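Long-range contact in metallo-beta-lactamase domain-containing protein (Enterococcus faecalis, PDB 2AZ4), which is of unknown function but has a metallo-beta-lactamase fold that binds two zinc ions and may act as an RNA-binding exonuclease: residues Phe258-Ile272 against Leu281-Ile295. Sequence-based numbering, arbitrary orientation.
Sequences FNGYPANVERFAKII and LEANMAALLLEVFGI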
# COMPACT_ATOMS: atom_id res chain seq x y z
N PHE A 258 -6.93 3.47 -20.12
CA PHE A 258 -7.18 3.24 -18.71
C PHE A 258 -5.96 3.66 -17.92
O PHE A 258 -4.92 3.99 -18.49
CB PHE A 258 -7.49 1.74 -18.47
CG PHE A 258 -6.26 0.86 -18.46
CD1 PHE A 258 -5.77 0.36 -17.27
CD2 PHE A 258 -5.58 0.57 -19.65
CE1 PHE A 258 -4.63 -0.44 -17.26
CE2 PHE A 258 -4.43 -0.23 -19.64
CZ PHE A 258 -3.96 -0.74 -18.45
N ASN A 259 -6.09 3.63 -16.60
CA ASN A 259 -4.93 3.72 -15.72
C ASN A 259 -5.23 3.04 -14.41
O ASN A 259 -6.41 2.88 -14.04
CB ASN A 259 -4.47 5.17 -15.54
CG ASN A 259 -3.03 5.28 -14.98
OD1 ASN A 259 -2.25 4.33 -14.98
ND2 ASN A 259 -2.69 6.45 -14.50
N GLY A 260 -4.19 2.61 -13.71
CA GLY A 260 -4.36 1.98 -12.42
C GLY A 260 -3.22 2.44 -11.54
O GLY A 260 -2.40 3.27 -11.95
N TYR A 261 -3.15 1.91 -10.34
CA TYR A 261 -2.09 2.32 -9.43
C TYR A 261 -0.99 1.27 -9.52
O TYR A 261 -1.29 0.11 -9.44
CB TYR A 261 -2.63 2.49 -8.00
CG TYR A 261 -1.59 3.13 -7.13
CD1 TYR A 261 -1.32 4.50 -7.24
CD2 TYR A 261 -0.83 2.36 -6.25
CE1 TYR A 261 -0.31 5.10 -6.46
CE2 TYR A 261 0.17 2.94 -5.47
CZ TYR A 261 0.41 4.32 -5.58
OH TYR A 261 1.40 4.91 -4.81
N PRO A 262 0.29 1.68 -9.70
CA PRO A 262 1.33 0.69 -10.06
C PRO A 262 1.63 -0.43 -9.05
O PRO A 262 2.10 -1.51 -9.45
CB PRO A 262 2.59 1.56 -10.27
CG PRO A 262 2.11 2.94 -10.42
CD PRO A 262 0.86 3.03 -9.57
N ALA A 263 1.38 -0.20 -7.77
CA ALA A 263 1.55 -1.25 -6.77
C ALA A 263 0.59 -2.44 -6.97
O ALA A 263 0.86 -3.54 -6.49
CB ALA A 263 1.46 -0.68 -5.34
N ASN A 264 -0.53 -2.21 -7.67
CA ASN A 264 -1.46 -3.32 -7.99
C ASN A 264 -1.06 -4.07 -9.25
O ASN A 264 -1.78 -4.07 -10.26
CB ASN A 264 -2.92 -2.83 -8.09
CG ASN A 264 -3.90 -3.94 -7.84
OD1 ASN A 264 -3.58 -5.13 -7.97
ND2 ASN A 264 -5.13 -3.57 -7.46
N VAL A 265 0.09 -4.73 -9.18
CA VAL A 265 0.70 -5.33 -10.36
C VAL A 265 -0.18 -6.46 -10.91
O VAL A 265 -0.28 -6.64 -12.11
CB VAL A 265 2.11 -5.86 -10.07
CG1 VAL A 265 2.84 -6.08 -11.38
CG2 VAL A 265 2.92 -4.84 -9.26
N GLU A 266 -0.83 -7.19 -10.01
CA GLU A 266 -1.68 -8.30 -10.43
C GLU A 266 -2.92 -7.88 -11.20
O GLU A 266 -3.40 -8.64 -12.03
CB GLU A 266 -2.10 -9.16 -9.24
CG GLU A 266 -1.10 -10.22 -8.86
CD GLU A 266 -1.74 -11.29 -7.97
OE1 GLU A 266 -2.41 -12.20 -8.52
OE2 GLU A 266 -1.60 -11.18 -6.74
N ARG A 267 -3.46 -6.70 -10.89
CA ARG A 267 -4.57 -6.19 -11.69
C ARG A 267 -4.08 -5.94 -13.12
O ARG A 267 -4.75 -6.33 -14.07
CB ARG A 267 -5.19 -4.91 -11.09
CG ARG A 267 -6.34 -4.36 -11.92
CD ARG A 267 -7.04 -3.12 -11.31
NE ARG A 267 -7.57 -3.38 -9.97
CZ ARG A 267 -8.10 -2.45 -9.18
NH1 ARG A 267 -8.22 -1.20 -9.62
NH2 ARG A 267 -8.52 -2.76 -7.95
N PHE A 268 -2.92 -5.30 -13.28
CA PHE A 268 -2.35 -5.11 -14.63
C PHE A 268 -2.14 -6.44 -15.34
O PHE A 268 -2.58 -6.61 -16.49
CB PHE A 268 -1.06 -4.31 -14.57
CG PHE A 268 -1.28 -2.85 -14.37
CD1 PHE A 268 -1.48 -2.00 -15.48
CD2 PHE A 268 -1.31 -2.31 -13.07
CE1 PHE A 268 -1.67 -0.62 -15.30
CE2 PHE A 268 -1.52 -0.93 -12.88
CZ PHE A 268 -1.69 -0.07 -13.99
N ALA A 269 -1.51 -7.38 -14.64
CA ALA A 269 -1.35 -8.76 -15.13
C ALA A 269 -2.65 -9.40 -15.59
O ALA A 269 -2.71 -10.00 -16.67
CB ALA A 269 -0.62 -9.63 -14.08
N LYS A 270 -3.71 -9.27 -14.78
CA LYS A 270 -5.03 -9.83 -15.15
C LYS A 270 -5.65 -9.15 -16.35
O LYS A 270 -6.29 -9.81 -17.20
CB LYS A 270 -6.02 -9.77 -13.98
CG LYS A 270 -5.59 -10.55 -12.76
CD LYS A 270 -5.57 -12.07 -13.03
CE LYS A 270 -4.67 -12.82 -12.05
NZ LYS A 270 -5.02 -14.29 -11.99
N ILE A 271 -5.51 -7.84 -16.42
CA ILE A 271 -6.01 -7.11 -17.59
C ILE A 271 -5.33 -7.64 -18.86
O ILE A 271 -6.00 -7.95 -19.84
CB ILE A 271 -5.88 -5.55 -17.40
CG1 ILE A 271 -6.89 -5.09 -16.35
CG2 ILE A 271 -6.12 -4.81 -18.73
CD1 ILE A 271 -6.59 -3.72 -15.77
N ILE A 272 -4.00 -7.75 -18.84
CA ILE A 272 -3.23 -8.32 -19.94
C ILE A 272 -3.72 -9.73 -20.32
O ILE A 272 -3.85 -10.05 -21.51
CB ILE A 272 -1.72 -8.33 -19.57
CG1 ILE A 272 -1.21 -6.89 -19.46
CG2 ILE A 272 -0.90 -9.12 -20.58
CD1 ILE A 272 0.20 -6.77 -18.93
N LEU A 281 1.22 -0.78 -22.19
CA LEU A 281 1.43 -0.04 -20.93
C LEU A 281 2.50 1.05 -21.08
O LEU A 281 3.34 0.99 -21.98
CB LEU A 281 1.80 -1.01 -19.78
CG LEU A 281 0.83 -2.14 -19.35
CD1 LEU A 281 1.32 -2.96 -18.14
CD2 LEU A 281 -0.57 -1.60 -19.06
N GLU A 282 2.48 2.03 -20.18
CA GLU A 282 3.58 2.97 -20.08
C GLU A 282 4.82 2.15 -19.72
O GLU A 282 4.70 1.14 -19.03
CB GLU A 282 3.26 4.03 -19.01
CG GLU A 282 4.34 5.09 -18.83
CD GLU A 282 5.38 4.66 -17.82
OE1 GLU A 282 5.04 3.81 -16.97
OE2 GLU A 282 6.54 5.13 -17.85
N ALA A 283 6.00 2.56 -20.18
CA ALA A 283 7.22 1.74 -20.08
C ALA A 283 7.63 1.28 -18.68
O ALA A 283 8.04 0.12 -18.50
CB ALA A 283 8.40 2.40 -20.81
N ASN A 284 7.52 2.17 -17.70
CA ASN A 284 7.94 1.86 -16.32
C ASN A 284 7.02 0.83 -15.71
O ASN A 284 7.45 -0.01 -14.93
CB ASN A 284 8.01 3.13 -15.44
CG ASN A 284 9.16 4.06 -15.84
OD1 ASN A 284 10.31 3.81 -15.52
ND2 ASN A 284 8.85 5.12 -16.55
N MET A 285 5.74 0.88 -16.08
CA MET A 285 4.78 -0.13 -15.65
C MET A 285 5.09 -1.50 -16.30
O MET A 285 5.03 -2.55 -15.62
CB MET A 285 3.33 0.29 -15.91
CG MET A 285 2.29 -0.61 -15.20
SD MET A 285 2.35 -0.47 -13.38
CE MET A 285 2.35 -2.21 -12.97
N ALA A 286 5.39 -1.49 -17.59
CA ALA A 286 5.83 -2.70 -18.29
C ALA A 286 7.07 -3.28 -17.63
O ALA A 286 7.17 -4.49 -17.44
CB ALA A 286 6.09 -2.40 -19.77
N ALA A 287 8.01 -2.41 -17.28
CA ALA A 287 9.26 -2.86 -16.69
C ALA A 287 9.06 -3.53 -15.33
O ALA A 287 9.69 -4.55 -15.04
CB ALA A 287 10.25 -1.70 -16.58
N LEU A 288 8.21 -2.92 -14.49
CA LEU A 288 7.81 -3.49 -13.19
C LEU A 288 7.17 -4.87 -13.37
O LEU A 288 7.46 -5.82 -12.63
CB LEU A 288 6.82 -2.56 -12.47
CG LEU A 288 6.44 -2.95 -11.02
CD1 LEU A 288 7.68 -3.24 -10.13
CD2 LEU A 288 5.54 -1.86 -10.41
N LEU A 289 6.28 -4.97 -14.35
CA LEU A 289 5.61 -6.23 -14.64
C LEU A 289 6.60 -7.32 -15.02
O LEU A 289 6.45 -8.51 -14.64
CB LEU A 289 4.67 -6.03 -15.80
CG LEU A 289 3.67 -7.14 -15.99
CD1 LEU A 289 2.55 -6.99 -14.98
CD2 LEU A 289 3.13 -7.03 -17.38
N LEU A 290 7.60 -6.92 -15.80
CA LEU A 290 8.64 -7.82 -16.26
C LEU A 290 9.45 -8.25 -15.05
O LEU A 290 9.74 -9.43 -14.88
CB LEU A 290 9.54 -7.15 -17.31
CG LEU A 290 10.79 -7.90 -17.81
CD1 LEU A 290 10.43 -9.27 -18.44
CD2 LEU A 290 11.57 -7.04 -18.79
N GLU A 291 9.78 -7.30 -14.18
CA GLU A 291 10.60 -7.59 -13.01
C GLU A 291 9.91 -8.56 -12.03
O GLU A 291 10.52 -9.53 -11.58
CB GLU A 291 10.97 -6.29 -12.29
CG GLU A 291 11.97 -6.53 -11.18
CD GLU A 291 12.22 -5.29 -10.35
OE1 GLU A 291 11.69 -4.23 -10.72
OE2 GLU A 291 12.93 -5.40 -9.33
N VAL A 292 8.64 -8.29 -11.73
CA VAL A 292 7.85 -9.06 -10.77
C VAL A 292 7.35 -10.41 -11.31
O VAL A 292 7.41 -11.43 -10.61
CB VAL A 292 6.66 -8.18 -10.22
CG1 VAL A 292 5.73 -9.00 -9.36
CG2 VAL A 292 7.19 -7.01 -9.40
N PHE A 293 6.83 -10.43 -12.54
CA PHE A 293 6.18 -11.62 -13.11
C PHE A 293 6.85 -12.26 -14.32
O PHE A 293 6.42 -13.32 -14.77
CB PHE A 293 4.73 -11.30 -13.49
CG PHE A 293 3.82 -11.07 -12.32
CD1 PHE A 293 3.73 -12.01 -11.29
CD2 PHE A 293 3.06 -9.92 -12.23
CE1 PHE A 293 2.90 -11.80 -10.22
CE2 PHE A 293 2.23 -9.69 -11.13
CZ PHE A 293 2.15 -10.63 -10.13
N GLY A 294 7.88 -11.61 -14.85
CA GLY A 294 8.48 -12.06 -16.12
C GLY A 294 7.54 -11.88 -17.31
O GLY A 294 7.76 -12.48 -18.36
N ILE A 295 6.50 -11.07 -17.15
CA ILE A 295 5.54 -10.86 -18.22
C ILE A 295 6.03 -9.76 -19.17
O ILE A 295 6.51 -8.72 -18.73
CB ILE A 295 4.13 -10.59 -17.68
CG1 ILE A 295 3.55 -11.88 -17.09
CG2 ILE A 295 3.20 -10.05 -18.80
CD1 ILE A 295 2.24 -11.66 -16.29
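Two successive strand-helix units of the parallel six-stranded sheet pack against each other in this metallo-beta-lactamase-fold protein, with the Pro-262 side chain about 12 Å from a bound zinc ion; the axes of 265-272 and 283-293 run nearly perpendicular and come within 10.4 Å. Val-265 is the knob, set in a hole made by Met-285, Leu-288, Leu-289 and Phe-293. Its CG1 lies anti to the backbone N (chi1 -163°) and touches Leu-289 CD1 and Phe-293 CE2, while Val-265 CG2 turns to Leu-288 CD2 at 4.1 Å. Met-285 lies over one face of Phe-268, a Met-aromatic contact with SD 4.0 Å from the ring centroid. With CG anti to the backbone N (chi1 -167°), Met-285 CG sits over the ring centre as a CH-pi contact, and the bend at chi2 (66°) turns Met-285 SD over the same face, 3.7 Å from Pro-262 CB. Leu-281 CD2 meets the edge of that ring, 3.7 Å from Phe-268 CD1, and reaches the edge of Phe-258. Glu-266 CG rests 3.5 Å from Phe-293 CZ; Tyr-170 meets the Phe-293 ring edge-to-face. No hydrogen bond joins the two segments, and at the far end Ile-272 CD1 presses tightly on Leu-289 CD2, at 3.3 Å.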